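Local coordinates for lipoate-protein ligase, putative (Streptococcus pneumoniae, PDB 1VQZ), which is a putative lipoate-protein ligase, with a domain of the lipoyl protein ligase A/B family and a bacterial lipoate ligase C-terminal domain, at residues Y88-E102 / G153-D166. Residues are numbered along the deposited sequence; the frame is centred on the assembly and turned at random.
With EDO (1,2-ethanediol), chain L.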
loop_
_atom_site.group_PDB
_atom_site.type_symbol
_atom_site.label_atom_id
_atom_site.label_comp_id
_atom_site.label_asym_id
_atom_site.label_seq_id
_atom_site.Cartn_x
_atom_site.Cartn_y
_atom_site.Cartn_z
ATOM N N TYR A 88 0.401 10.676 0.853
ATOM C CA TYR A 88 1.147 11.590 1.708
ATOM C C TYR A 88 1.050 11.241 3.183
ATOM O O TYR A 88 -0.038 11.130 3.759
ATOM C CB TYR A 88 0.719 13.053 1.493
ATOM C CG TYR A 88 1.550 14.018 2.297
ATOM C CD1 TYR A 88 2.907 14.206 2.000
ATOM C CD2 TYR A 88 0.987 14.755 3.346
ATOM C CE1 TYR A 88 3.697 15.080 2.745
ATOM C CE2 TYR A 88 1.795 15.647 4.134
ATOM C CZ TYR A 88 3.130 15.798 3.817
ATOM O OH TYR A 88 3.883 16.689 4.526
ATOM N N HIS A 89 2.210 11.097 3.784
ATOM C CA HIS A 89 2.354 10.948 5.214
ATOM C C HIS A 89 3.000 12.165 5.825
ATOM O O HIS A 89 3.937 12.743 5.255
ATOM C CB HIS A 89 3.273 9.747 5.509
ATOM C CG HIS A 89 2.672 8.416 5.206
ATOM N ND1 HIS A 89 1.962 8.157 4.054
ATOM C CD2 HIS A 89 2.784 7.224 5.853
ATOM C CE1 HIS A 89 1.600 6.882 4.040
ATOM N NE2 HIS A 89 2.117 6.288 5.106
ATOM N N ASP A 90 2.554 12.488 7.030
ATOM C CA ASP A 90 3.228 13.413 7.889
ATOM C C ASP A 90 3.109 12.968 9.344
ATOM O O ASP A 90 2.562 11.888 9.639
ATOM C CB ASP A 90 2.784 14.876 7.589
ATOM C CG ASP A 90 1.385 15.245 8.109
ATOM O OD1 ASP A 90 0.758 14.507 8.884
ATOM O OD2 ASP A 90 0.892 16.336 7.712
ATOM N N LEU A 91 3.609 13.799 10.269
ATOM C CA LEU A 91 3.625 13.442 11.663
ATOM C C LEU A 91 2.223 13.313 12.301
ATOM O O LEU A 91 2.127 12.883 13.433
ATOM C CB LEU A 91 4.465 14.438 12.473
ATOM C CG LEU A 91 5.957 14.364 12.190
ATOM C CD1 LEU A 91 6.672 15.347 13.126
ATOM C CD2 LEU A 91 6.559 12.918 12.362
ATOM N N ASN A 92 1.178 13.709 11.572
ATOM C CA ASN A 92 -0.202 13.575 12.012
ATOM C C ASN A 92 -1.011 12.529 11.219
ATOM O O ASN A 92 -2.280 12.477 11.264
ATOM C CB ASN A 92 -0.867 14.941 11.990
ATOM C CG ASN A 92 -0.387 15.815 13.098
ATOM O OD1 ASN A 92 -0.562 15.469 14.248
ATOM N ND2 ASN A 92 0.240 16.942 12.764
ATOM N N ASN A 93 -0.262 11.665 10.542
ATOM C CA ASN A 93 -0.813 10.486 9.847
ATOM C C ASN A 93 -0.418 9.275 10.642
ATOM O O ASN A 93 0.769 9.021 10.791
ATOM C CB ASN A 93 -0.235 10.405 8.436
ATOM C CG ASN A 93 -0.721 9.185 7.677
ATOM O OD1 ASN A 93 -1.848 9.156 7.231
ATOM N ND2 ASN A 93 0.145 8.212 7.482
ATOM N N LEU A 94 -1.390 8.532 11.151
ATOM C CA LEU A 94 -1.122 7.392 12.012
ATOM C C LEU A 94 -1.310 6.135 11.198
ATOM O O LEU A 94 -2.414 5.844 10.740
ATOM C CB LEU A 94 -2.075 7.369 13.216
ATOM C CG LEU A 94 -1.873 6.232 14.226
ATOM C CD1 LEU A 94 -0.494 6.231 14.762
ATOM C CD2 LEU A 94 -2.916 6.332 15.357
ATOM N N ASN A 95 -0.202 5.424 11.014
ATOM C CA ASN A 95 -0.147 4.152 10.283
ATOM C C ASN A 95 -0.512 3.007 11.208
ATOM O O ASN A 95 -0.154 3.006 12.377
ATOM C CB ASN A 95 1.281 3.960 9.690
ATOM C CG ASN A 95 1.632 5.054 8.665
ATOM O OD1 ASN A 95 2.554 5.871 8.854
ATOM N ND2 ASN A 95 0.843 5.124 7.636
ATOM N N TYR A 96 -1.215 2.020 10.672
ATOM C CA TYR A 96 -1.533 0.802 11.410
ATOM C C TYR A 96 -1.075 -0.376 10.575
ATOM O O TYR A 96 -1.071 -0.318 9.310
ATOM C CB TYR A 96 -3.047 0.674 11.759
ATOM C CG TYR A 96 -3.952 0.534 10.554
ATOM C CD1 TYR A 96 -4.483 1.654 9.902
ATOM C CD2 TYR A 96 -4.238 -0.730 10.037
ATOM C CE1 TYR A 96 -5.286 1.500 8.766
ATOM C CE2 TYR A 96 -5.010 -0.891 8.924
ATOM C CZ TYR A 96 -5.536 0.208 8.284
ATOM O OH TYR A 96 -6.322 -0.039 7.182
ATOM N N THR A 97 -0.729 -1.456 11.283
ATOM C CA THR A 97 -0.328 -2.726 10.664
ATOM C C THR A 97 -0.976 -3.905 11.391
ATOM O O THR A 97 -0.829 -4.032 12.583
ATOM C CB THR A 97 1.165 -2.888 10.793
ATOM O OG1 THR A 97 1.799 -1.772 10.176
ATOM C CG2 THR A 97 1.636 -4.149 10.182
ATOM N N ILE A 98 -1.704 -4.741 10.659
ATOM C CA ILE A 98 -2.357 -5.944 11.181
ATOM C C ILE A 98 -1.849 -7.130 10.358
ATOM O O ILE A 98 -2.223 -7.289 9.217
ATOM C CB ILE A 98 -3.867 -5.843 11.024
ATOM C CG1 ILE A 98 -4.358 -4.506 11.591
ATOM C CG2 ILE A 98 -4.601 -6.998 11.716
ATOM C CD1 ILE A 98 -5.736 -4.165 11.100
ATOM N N ILE A 99 -1.023 -7.963 10.974
ATOM C CA ILE A 99 -0.467 -9.171 10.367
ATOM C C ILE A 99 -1.009 -10.426 10.987
ATOM O O ILE A 99 -1.138 -10.533 12.230
ATOM C CB ILE A 99 1.047 -9.164 10.529
ATOM C CG1 ILE A 99 1.655 -8.004 9.720
ATOM C CG2 ILE A 99 1.654 -10.496 10.126
ATOM C CD1 ILE A 99 2.921 -7.454 10.334
ATOM N N SER A 100 -1.324 -11.396 10.128
ATOM C CA SER A 100 -1.934 -12.668 10.600
ATOM C C SER A 100 -1.569 -13.821 9.699
ATOM O O SER A 100 -1.547 -13.687 8.479
ATOM C CB SER A 100 -3.453 -12.571 10.652
ATOM O OG SER A 100 -3.912 -12.329 9.331
ATOM N N LYS A 101 -1.219 -14.925 10.321
ATOM C CA LYS A 101 -1.158 -16.208 9.686
ATOM C C LYS A 101 -2.524 -16.535 9.110
ATOM O O LYS A 101 -3.567 -16.366 9.761
ATOM C CB LYS A 101 -0.784 -17.267 10.724
ATOM C CG LYS A 101 -0.716 -18.704 10.195
ATOM C CD LYS A 101 -0.318 -19.687 11.311
ATOM C CE LYS A 101 -0.140 -21.105 10.751
ATOM N NZ LYS A 101 0.571 -22.045 11.683
ATOM N N GLU A 102 -2.504 -17.009 7.878
ATOM C CA GLU A 102 -3.690 -17.425 7.170
ATOM C C GLU A 102 -4.223 -18.667 7.877
ATOM O O GLU A 102 -3.565 -19.687 7.926
ATOM C CB GLU A 102 -3.327 -17.725 5.710
ATOM C CG GLU A 102 -4.463 -18.172 4.826
ATOM C CD GLU A 102 -4.024 -18.354 3.373
ATOM O OE1 GLU A 102 -2.804 -18.423 3.127
ATOM O OE2 GLU A 102 -4.892 -18.423 2.476
ATOM N N GLY A 153 0.792 -18.024 3.085
ATOM C CA GLY A 153 0.346 -18.347 4.413
ATOM C C GLY A 153 0.258 -17.167 5.353
ATOM O O GLY A 153 0.024 -17.392 6.509
ATOM N N ARG A 154 0.449 -15.948 4.867
ATOM C CA ARG A 154 0.470 -14.760 5.722
ATOM C C ARG A 154 -0.107 -13.490 5.072
ATOM O O ARG A 154 0.218 -13.087 3.912
ATOM C CB ARG A 154 1.895 -14.540 6.247
ATOM C CG ARG A 154 2.023 -13.505 7.275
ATOM C CD ARG A 154 3.435 -13.413 7.891
ATOM N NE ARG A 154 3.454 -14.189 9.071
ATOM C CZ ARG A 154 3.773 -13.821 10.306
ATOM N NH1 ARG A 154 4.290 -12.662 10.650
ATOM N NH2 ARG A 154 3.604 -14.746 11.229
ATOM N N ILE A 155 -0.970 -12.835 5.842
ATOM C CA ILE A 155 -1.770 -11.703 5.386
ATOM C C ILE A 155 -1.411 -10.450 6.147
ATOM O O ILE A 155 -1.293 -10.497 7.370
ATOM C CB ILE A 155 -3.247 -11.989 5.654
ATOM C CG1 ILE A 155 -3.685 -13.266 4.898
ATOM C CG2 ILE A 155 -4.129 -10.760 5.286
ATOM C CD1 ILE A 155 -4.972 -13.850 5.341
HETATM N N MSE A 156 -1.236 -9.334 5.427
HETATM C CA MSE A 156 -1.102 -8.035 6.069
HETATM C C MSE A 156 -2.160 -7.081 5.563
HETATM O O MSE A 156 -2.328 -6.898 4.369
HETATM C CB MSE A 156 0.294 -7.434 5.861
HETATM C CG MSE A 156 0.460 -6.087 6.524
HETATM SE SE MSE A 156 2.276 -5.309 6.338
HETATM C CE MSE A 156 2.285 -5.167 4.305
ATOM N N HIS A 157 -2.862 -6.484 6.505
ATOM C CA HIS A 157 -3.714 -5.326 6.257
ATOM C C HIS A 157 -3.007 -4.110 6.866
ATOM O O HIS A 157 -2.688 -4.119 8.043
ATOM C CB HIS A 157 -5.053 -5.461 6.946
ATOM C CG HIS A 157 -5.936 -6.502 6.342
ATOM N ND1 HIS A 157 -6.877 -6.201 5.376
ATOM C CD2 HIS A 157 -5.988 -7.842 6.516
ATOM C CE1 HIS A 157 -7.490 -7.312 5.007
ATOM N NE2 HIS A 157 -6.972 -8.318 5.688
ATOM N N HIS A 158 -2.761 -3.078 6.079
ATOM C CA HIS A 158 -2.140 -1.884 6.643
ATOM C C HIS A 158 -2.720 -0.634 6.025
ATOM O O HIS A 158 -3.363 -0.668 4.958
ATOM C CB HIS A 158 -0.596 -1.929 6.622
ATOM C CG HIS A 158 0.030 -1.873 5.264
ATOM N ND1 HIS A 158 1.390 -1.706 5.076
ATOM C CD2 HIS A 158 -0.517 -1.967 4.023
ATOM C CE1 HIS A 158 1.651 -1.712 3.774
ATOM N NE2 HIS A 158 0.506 -1.835 3.118
ATOM N N GLY A 159 -2.557 0.472 6.724
ATOM C CA GLY A 159 -3.137 1.694 6.200
ATOM C C GLY A 159 -2.899 2.877 7.074
ATOM O O GLY A 159 -2.101 2.799 7.985
ATOM N N CYS A 160 -3.625 3.962 6.763
ATOM C CA CYS A 160 -3.423 5.314 7.319
ATOM C C CYS A 160 -4.711 5.805 8.004
ATOM O O CYS A 160 -5.804 5.739 7.432
ATOM C CB CYS A 160 -3.112 6.305 6.159
ATOM S SG CYS A 160 -1.611 5.888 5.272
ATOM N N LEU A 161 -4.575 6.318 9.212
ATOM C CA LEU A 161 -5.652 7.040 9.880
ATOM C C LEU A 161 -5.297 8.531 9.818
ATOM O O LEU A 161 -4.220 8.940 10.267
ATOM C CB LEU A 161 -5.743 6.580 11.330
ATOM C CG LEU A 161 -6.292 5.164 11.517
ATOM C CD1 LEU A 161 -5.710 4.492 12.746
ATOM C CD2 LEU A 161 -7.814 5.205 11.633
ATOM N N LEU A 162 -6.178 9.324 9.209
ATOM C CA LEU A 162 -5.941 10.766 9.026
ATOM C C LEU A 162 -6.355 11.461 10.300
ATOM O O LEU A 162 -7.533 11.619 10.560
ATOM C CB LEU A 162 -6.720 11.353 7.838
ATOM C CG LEU A 162 -6.586 10.619 6.490
ATOM C CD1 LEU A 162 -7.460 11.293 5.405
ATOM C CD2 LEU A 162 -5.148 10.538 6.070
ATOM N N PHE A 163 -5.349 11.848 11.097
ATOM C CA PHE A 163 -5.606 12.515 12.316
ATOM C C PHE A 163 -5.557 14.028 12.149
ATOM O O PHE A 163 -6.518 14.713 12.523
ATOM C CB PHE A 163 -4.732 11.984 13.450
ATOM C CG PHE A 163 -5.112 12.555 14.782
ATOM C CD1 PHE A 163 -4.555 13.756 15.219
ATOM C CD2 PHE A 163 -6.059 11.916 15.565
ATOM C CE1 PHE A 163 -4.982 14.304 16.428
ATOM C CE2 PHE A 163 -6.485 12.453 16.750
ATOM C CZ PHE A 163 -5.955 13.641 17.176
ATOM N N ASP A 164 -4.480 14.550 11.582
ATOM C CA ASP A 164 -4.421 15.983 11.228
ATOM C C ASP A 164 -3.407 16.224 10.118
ATOM O O ASP A 164 -2.524 17.078 10.206
ATOM C CB ASP A 164 -4.092 16.854 12.460
ATOM C CG ASP A 164 -4.350 18.371 12.235
ATOM O OD1 ASP A 164 -4.989 18.794 11.230
ATOM O OD2 ASP A 164 -3.960 19.158 13.148
ATOM N N VAL A 165 -3.528 15.427 9.075
ATOM C CA VAL A 165 -2.614 15.463 7.979
ATOM C C VAL A 165 -2.838 16.761 7.196
ATOM O O VAL A 165 -3.986 17.226 7.038
ATOM C CB VAL A 165 -2.831 14.218 7.074
ATOM C CG1 VAL A 165 -1.802 14.184 5.909
ATOM C CG2 VAL A 165 -2.746 12.956 7.923
ATOM N N ASP A 166 -1.772 17.335 6.669
ATOM C CA ASP A 166 -1.916 18.427 5.692
ATOM C C ASP A 166 -2.344 17.814 4.364
ATOM O O ASP A 166 -1.556 17.174 3.667
ATOM C CB ASP A 166 -0.614 19.205 5.606
ATOM C CG ASP A 166 -0.716 20.459 4.754
ATOM O OD1 ASP A 166 -1.754 20.698 4.079
ATOM O OD2 ASP A 166 0.294 21.193 4.753
HETATM C C1 EDO L . 3.423 2.457 4.075
HETATM O O1 EDO L . 2.190 3.133 4.166
HETATM C C2 EDO L . 3.128 1.046 4.523
HETATM O O2 EDO L . 4.327 0.357 4.801
HETATM O O HOH W 1 0.006 17.869 9.761
#
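With chi1 at 65°, CG of Tyr96 sits between its own backbone N and carbonyl carbon, which swings the phenol across the neighbouring strand and brings one ring face over the Gly159 backbone, with Gly159 N off-centre toward the rim; ring atom CE1 of Tyr96 comes to 3.2 Å from C of Gly159. Beyond the glycine, Tyr96 OH bonds to Asn146 of strand 141-151. A similar chi1 of 68° turns the His158 ring out on the opposite face of the sheet, where its ND1 is hydrogen-bonded to Glu30 and its NE2 to Ser82, while His158 CB stays 3.2 Å from Tyr96 O. Next along this face, the Ile99 branches divide the work: CG1 of Ile99 lies 3.9 Å from CG of the selenomethionine Met156, and CG2 meets Arg154 NH1 obliquely, the guanidinium being hydrogen-bonded to the backbone O of Glu40 and Phe34. Cys160 SG meets the His89 ring obliquely and accepts a weak bond from Asn93 ND2.

Strands 93-101 and 154-162 run antiparallel in the large mixed sheet of the lipoyl ligase A/B-family domain, joined by paired backbone bonds from Leu94-Leu161 to Ser100-Ile155. Past the ladder, Asn92 O takes both Phe163 N and Asp164 N, and Asp90 closes that end: its OD2 receives Asp166 N at 3.0 Å on the syn side, tilted 28° out of the carboxylate plane, while its OD1 accepts Asn92 N in an Asx turn. A water links Asp90 OD2, Asn92 ND2 and Asp164 O. One carboxylate thus ties its own turn to segment 153-166, and these donors would probably stabilise its negative charge.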